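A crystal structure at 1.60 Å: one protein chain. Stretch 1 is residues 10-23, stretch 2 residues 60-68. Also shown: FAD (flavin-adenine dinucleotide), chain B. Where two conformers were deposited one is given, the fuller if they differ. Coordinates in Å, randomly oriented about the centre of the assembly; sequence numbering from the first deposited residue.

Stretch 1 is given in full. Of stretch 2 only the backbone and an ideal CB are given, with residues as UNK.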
# COMPACT_ATOMS: atom_id res chain seq x y z
N THR A 10 -13.27 -11.91 9.87
CA THR A 10 -13.09 -12.89 8.77
C THR A 10 -11.84 -12.48 7.97
O THR A 10 -10.92 -13.30 7.74
CB THR A 10 -14.35 -12.96 7.88
OG1 THR A 10 -15.49 -13.45 8.63
CG2 THR A 10 -14.13 -13.83 6.67
N ILE A 11 -11.78 -11.19 7.62
CA ILE A 11 -10.64 -10.67 6.86
C ILE A 11 -9.40 -10.74 7.69
O ILE A 11 -8.36 -11.25 7.25
CB ILE A 11 -10.89 -9.24 6.29
CG1 ILE A 11 -12.04 -9.23 5.27
CG2 ILE A 11 -9.62 -8.69 5.65
CD1 ILE A 11 -11.76 -10.05 4.02
N ILE A 12 -9.46 -10.21 8.91
CA ILE A 12 -8.33 -10.23 9.81
C ILE A 12 -7.90 -11.72 10.13
O ILE A 12 -6.74 -11.95 10.34
CB ILE A 12 -8.61 -9.35 11.08
CG1 ILE A 12 -8.71 -7.87 10.69
CG2 ILE A 12 -7.50 -9.47 12.15
CD1 ILE A 12 -9.46 -7.09 11.80
N GLN A 13 -8.82 -12.69 10.08
CA GLN A 13 -8.49 -14.10 10.43
C GLN A 13 -7.99 -14.88 9.22
O GLN A 13 -7.60 -16.06 9.36
CB GLN A 13 -9.69 -14.82 11.09
CG GLN A 13 -10.81 -15.23 10.11
CD GLN A 13 -12.09 -15.80 10.78
OE1 GLN A 13 -12.96 -16.39 10.10
NE2 GLN A 13 -12.20 -15.61 12.11
N GLY A 14 -8.02 -14.24 8.04
CA GLY A 14 -7.59 -14.89 6.79
C GLY A 14 -6.11 -14.72 6.49
O GLY A 14 -5.25 -14.74 7.42
N GLN A 15 -5.76 -14.58 5.21
CA GLN A 15 -4.32 -14.43 4.91
C GLN A 15 -3.68 -13.22 5.60
O GLN A 15 -4.29 -12.20 5.83
CB GLN A 15 -3.97 -14.51 3.41
CG GLN A 15 -2.55 -15.13 3.13
CD GLN A 15 -1.40 -14.07 2.97
OE1 GLN A 15 -0.27 -14.27 3.45
NE2 GLN A 15 -1.71 -12.98 2.28
N ARG A 16 -2.40 -13.37 5.90
CA ARG A 16 -1.71 -12.45 6.77
C ARG A 16 -1.05 -11.24 6.06
O ARG A 16 -0.79 -10.25 6.70
CB ARG A 16 -0.66 -13.21 7.60
CG ARG A 16 -1.18 -13.73 8.96
CD ARG A 16 -0.09 -14.37 9.79
NE ARG A 16 -0.72 -15.24 10.77
CZ ARG A 16 -0.77 -16.57 10.65
NH1 ARG A 16 -0.14 -17.17 9.64
NH2 ARG A 16 -1.41 -17.31 11.58
N THR A 17 -0.75 -11.33 4.77
CA THR A 17 0.06 -10.26 4.11
C THR A 17 -0.81 -9.09 3.71
O THR A 17 -1.80 -9.27 3.02
CB THR A 17 0.91 -10.72 2.89
OG1 THR A 17 1.77 -11.81 3.30
CG2 THR A 17 1.73 -9.56 2.39
N GLY A 18 -0.45 -7.90 4.16
CA GLY A 18 -1.15 -6.67 3.82
C GLY A 18 -0.13 -5.59 3.51
O GLY A 18 1.08 -5.86 3.37
N VAL A 19 -0.60 -4.34 3.50
CA VAL A 19 0.27 -3.19 3.24
C VAL A 19 0.20 -2.25 4.41
O VAL A 19 -0.91 -1.89 4.82
CB VAL A 19 -0.21 -2.43 1.99
CG1 VAL A 19 0.68 -1.26 1.73
CG2 VAL A 19 -0.21 -3.41 0.74
N LEU A 20 1.36 -1.87 4.97
CA LEU A 20 1.42 -0.87 6.03
C LEU A 20 1.97 0.41 5.44
O LEU A 20 3.11 0.42 4.93
CB LEU A 20 2.39 -1.38 7.11
CG LEU A 20 2.68 -0.40 8.27
CD1 LEU A 20 1.39 -0.03 9.05
CD2 LEU A 20 3.73 -0.99 9.27
N SER A 21 1.18 1.47 5.51
CA SER A 21 1.65 2.77 4.98
C SER A 21 1.88 3.74 6.14
O SER A 21 1.13 3.79 7.12
CB SER A 21 0.56 3.35 4.08
OG SER A 21 0.28 2.39 3.06
N THR A 22 2.93 4.53 6.01
CA THR A 22 3.35 5.52 6.98
C THR A 22 3.72 6.79 6.23
O THR A 22 3.69 6.83 4.98
CB THR A 22 4.64 5.04 7.73
OG1 THR A 22 5.61 4.60 6.75
CG2 THR A 22 4.31 3.87 8.69
N VAL A 23 3.97 7.87 6.99
CA VAL A 23 4.51 9.11 6.42
C VAL A 23 5.98 9.22 6.79
O VAL A 23 6.33 9.02 7.97
CB VAL A 23 3.77 10.34 6.96
CG1 VAL A 23 4.37 11.64 6.35
CG2 VAL A 23 2.31 10.23 6.68
N UNK A 60 2.69 9.22 14.13
CA UNK A 60 2.18 7.90 14.50
C UNK A 60 1.00 7.38 13.64
O UNK A 60 0.54 6.25 13.85
CB UNK A 60 1.74 7.94 15.97
N UNK A 61 0.51 8.21 12.72
CA UNK A 61 -0.68 7.84 11.92
C UNK A 61 -0.29 6.86 10.84
O UNK A 61 0.66 7.11 10.10
CB UNK A 61 -1.33 9.07 11.29
N UNK A 62 -1.00 5.74 10.81
CA UNK A 62 -0.70 4.70 9.79
C UNK A 62 -1.96 4.25 9.12
O UNK A 62 -3.07 4.53 9.56
CB UNK A 62 0.01 3.49 10.41
N UNK A 63 -1.80 3.59 8.00
CA UNK A 63 -2.93 3.12 7.20
C UNK A 63 -2.60 1.68 6.82
O UNK A 63 -1.45 1.36 6.50
CB UNK A 63 -3.17 4.00 5.97
N UNK A 64 -3.58 0.79 6.88
CA UNK A 64 -3.42 -0.63 6.53
C UNK A 64 -4.44 -1.02 5.48
O UNK A 64 -5.58 -0.68 5.60
CB UNK A 64 -3.57 -1.52 7.77
N UNK A 65 -3.97 -1.74 4.45
CA UNK A 65 -4.83 -2.45 3.49
C UNK A 65 -4.60 -3.92 3.74
O UNK A 65 -3.45 -4.39 3.78
CB UNK A 65 -4.53 -2.07 2.04
N UNK A 66 -5.68 -4.67 3.97
CA UNK A 66 -5.51 -6.12 4.32
C UNK A 66 -6.68 -6.94 3.81
O UNK A 66 -7.83 -6.54 3.92
CB UNK A 66 -5.38 -6.31 5.83
N UNK A 67 -6.36 -8.10 3.22
CA UNK A 67 -7.41 -9.09 2.90
C UNK A 67 -7.43 -9.56 1.47
O UNK A 67 -8.04 -10.60 1.15
CB UNK A 67 -8.79 -8.50 3.23
N UNK A 68 -6.84 -8.79 0.58
CA UNK A 68 -6.91 -9.14 -0.83
C UNK A 68 -5.76 -10.05 -1.25
O UNK A 68 -4.68 -10.02 -0.63
CB UNK A 68 -6.91 -7.87 -1.68
PA FAD B . -12.69 7.76 -2.84
O1A FAD B . -12.53 9.19 -3.35
O2A FAD B . -13.86 7.02 -3.46
O5B FAD B . -13.00 7.71 -1.24
C5B FAD B . -12.96 6.45 -0.62
C4B FAD B . -11.89 6.60 0.44
O4B FAD B . -12.43 7.43 1.49
C3B FAD B . -11.53 5.23 1.02
O3B FAD B . -10.30 4.76 0.48
C2B FAD B . -11.57 5.48 2.53
O2B FAD B . -10.28 5.81 3.01
C1B FAD B . -12.49 6.70 2.70
N9A FAD B . -13.89 6.28 2.95
C8A FAD B . -14.48 5.11 2.53
N7A FAD B . -15.77 5.09 2.95
C5A FAD B . -16.02 6.23 3.62
C6A FAD B . -17.18 6.68 4.25
N6A FAD B . -18.17 5.80 4.48
N1A FAD B . -17.15 7.91 4.88
C2A FAD B . -15.98 8.67 4.89
N3A FAD B . -14.83 8.21 4.26
C4A FAD B . -14.86 7.00 3.63
N1 FAD B . -10.22 2.71 -8.63
C2 FAD B . -9.90 3.53 -9.70
O2 FAD B . -10.46 4.63 -9.71
N3 FAD B . -8.99 3.15 -10.65
C4 FAD B . -8.39 1.91 -10.59
O4 FAD B . -7.55 1.56 -11.47
C4X FAD B . -8.75 1.02 -9.54
N5 FAD B . -8.16 -0.23 -9.49
C5X FAD B . -8.53 -1.08 -8.46
C6 FAD B . -7.93 -2.36 -8.45
C7 FAD B . -8.27 -3.20 -7.39
C7M FAD B . -7.65 -4.58 -7.36
C8 FAD B . -9.18 -2.79 -6.38
C8M FAD B . -9.55 -3.69 -5.21
C9 FAD B . -9.72 -1.50 -6.39
C9A FAD B . -9.40 -0.64 -7.45
N10 FAD B . -9.95 0.64 -7.49
C10 FAD B . -9.64 1.47 -8.56
C1' FAD B . -10.79 1.22 -6.40
C2' FAD B . -10.00 2.09 -5.41
O2' FAD B . -8.97 1.33 -4.77
C3' FAD B . -10.97 2.54 -4.31
O3' FAD B . -12.04 3.24 -4.98
C4' FAD B . -10.29 3.45 -3.30
O4' FAD B . -11.13 3.67 -2.11
C5' FAD B . -9.96 4.81 -3.93
O5' FAD B . -9.39 5.66 -2.95
P FAD B . -9.89 7.19 -3.00
O1P FAD B . -9.46 7.95 -1.75
O2P FAD B . -9.61 7.84 -4.32
O3P FAD B . -11.45 6.80 -2.93

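Position 60 lies before the pairing begins; its CB points away and meets nothing of stretch 1, so almost any residue would serve. It is Pro60. Position 61 opens the strand with its CB sideways and out of reach of stretch 1, open to many side chains. Asn61 fills it, and its contribution is backbone: a water donates to Asn61 O (2.8 Å) and accepts from Val23 N (2.9 Å).

At 62 the ideal CB sits 4.0 Å from Leu20 CD1 and 4.6 Å from Thr22 CG2. Methyls on both residues invite a compact apolar group, and a beta-branched one suits the extended backbone. Val62 answers, with CG1 3.9 Å from Thr22 CG2.

Position 63 pairs with Ser21 on the face that also carries Val19. Its backbone is fixed by Ser21 N to O of 63 (2.8 Å) and N of 63 to Ser21 O (3.1 Å). The ideal CB is 4.2 Å from Ser21 CB, and a hydroxyl nearby would suit a polar chain such as Ser, Thr or His, and an apolar one is not excluded. His63 is deposited; its ring leads away from stretch 1, yet water 2 joins His63 ND1 (3.1 Å) to Ser21 OG (2.6 Å) and donates to Val19 O (3.1 Å).

Position 64 turns to the face of Leu20, so Val, Ile or Leu would suit. Val64 sets CG2 4.1 Å from Leu20 CD1, while its CA makes a CA-H...O contact with Val19 O (3.3 Å).

At 65 the strand is again locked, Val19 N to O of 65 at 2.9 Å and N of 65 to Val19 O at 3.1 Å. The ideal CB is 4.3 Å from Val19 CB, asking for an aliphatic neighbour. Leu65 provides it.

Position 66 looks over Gly18, whose missing side chain leaves space, with Ile11 and Ile12 beyond. A long apolar chain is the natural choice; Leu or Met could reach. Leu66 has the largest area covered by the other stretch: CD1 lies 3.8 Å from Gly18 CA and 3.7 Å from Arg16 O, and CD2 4.3 Å from Ile12 CG1.

Position 67 has phi 126°, which jams any CB against the preceding carbonyl, and that CB would also lie 2.6 Å from Ile11 CG2. Only glycine fits: Gly67, whose N gives its proton to a water (2.8 Å) that donates to Thr17 O (2.7 Å).

Position 68 points away, free for a long polar chain. Arg68 carries its guanidinium to the flavin, CZ 3.6 Å from FAD C7M.

Stretch 2 (60-68) PNVHVLLGR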
# COMPACT_ATOMS: atom_id res chain seq x y z
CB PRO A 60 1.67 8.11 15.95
CG PRO A 60 1.23 9.50 16.01
CD PRO A 60 2.23 10.28 15.06
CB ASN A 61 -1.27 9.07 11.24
CG ASN A 61 -1.82 10.05 12.24
OD1 ASN A 61 -1.13 10.99 12.64
ND2 ASN A 61 -3.03 9.82 12.66
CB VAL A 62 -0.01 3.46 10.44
CG1 VAL A 62 1.30 3.88 11.11
CG2 VAL A 62 -0.94 2.72 11.42
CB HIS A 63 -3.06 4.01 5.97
CG HIS A 63 -4.22 3.67 5.10
ND1 HIS A 63 -4.14 2.68 4.14
CD2 HIS A 63 -5.50 4.11 5.10
CE1 HIS A 63 -5.31 2.58 3.53
NE2 HIS A 63 -6.16 3.43 4.09
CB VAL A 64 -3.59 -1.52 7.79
CG1 VAL A 64 -3.59 -3.00 7.41
CG2 VAL A 64 -2.51 -1.23 8.80
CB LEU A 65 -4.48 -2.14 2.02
CG LEU A 65 -4.64 -0.70 1.62
CD1 LEU A 65 -4.10 -0.56 0.20
CD2 LEU A 65 -6.16 -0.42 1.57
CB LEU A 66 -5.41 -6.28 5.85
CG LEU A 66 -5.22 -7.68 6.43
CD1 LEU A 66 -3.82 -8.20 6.08
CD2 LEU A 66 -5.36 -7.60 7.95
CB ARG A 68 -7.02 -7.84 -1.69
CG ARG A 68 -5.84 -7.58 -2.57
CD ARG A 68 -6.17 -6.51 -3.62
NE ARG A 68 -5.93 -7.04 -4.95
CZ ARG A 68 -6.88 -7.62 -5.67
NH1 ARG A 68 -6.62 -8.12 -6.87
NH2 ARG A 68 -8.11 -7.67 -5.18
O HOH W 1 -4.35 -10.06 3.06
O HOH W 2 -1.78 0.81 3.52
O HOH W 3 3.39 7.44 9.81
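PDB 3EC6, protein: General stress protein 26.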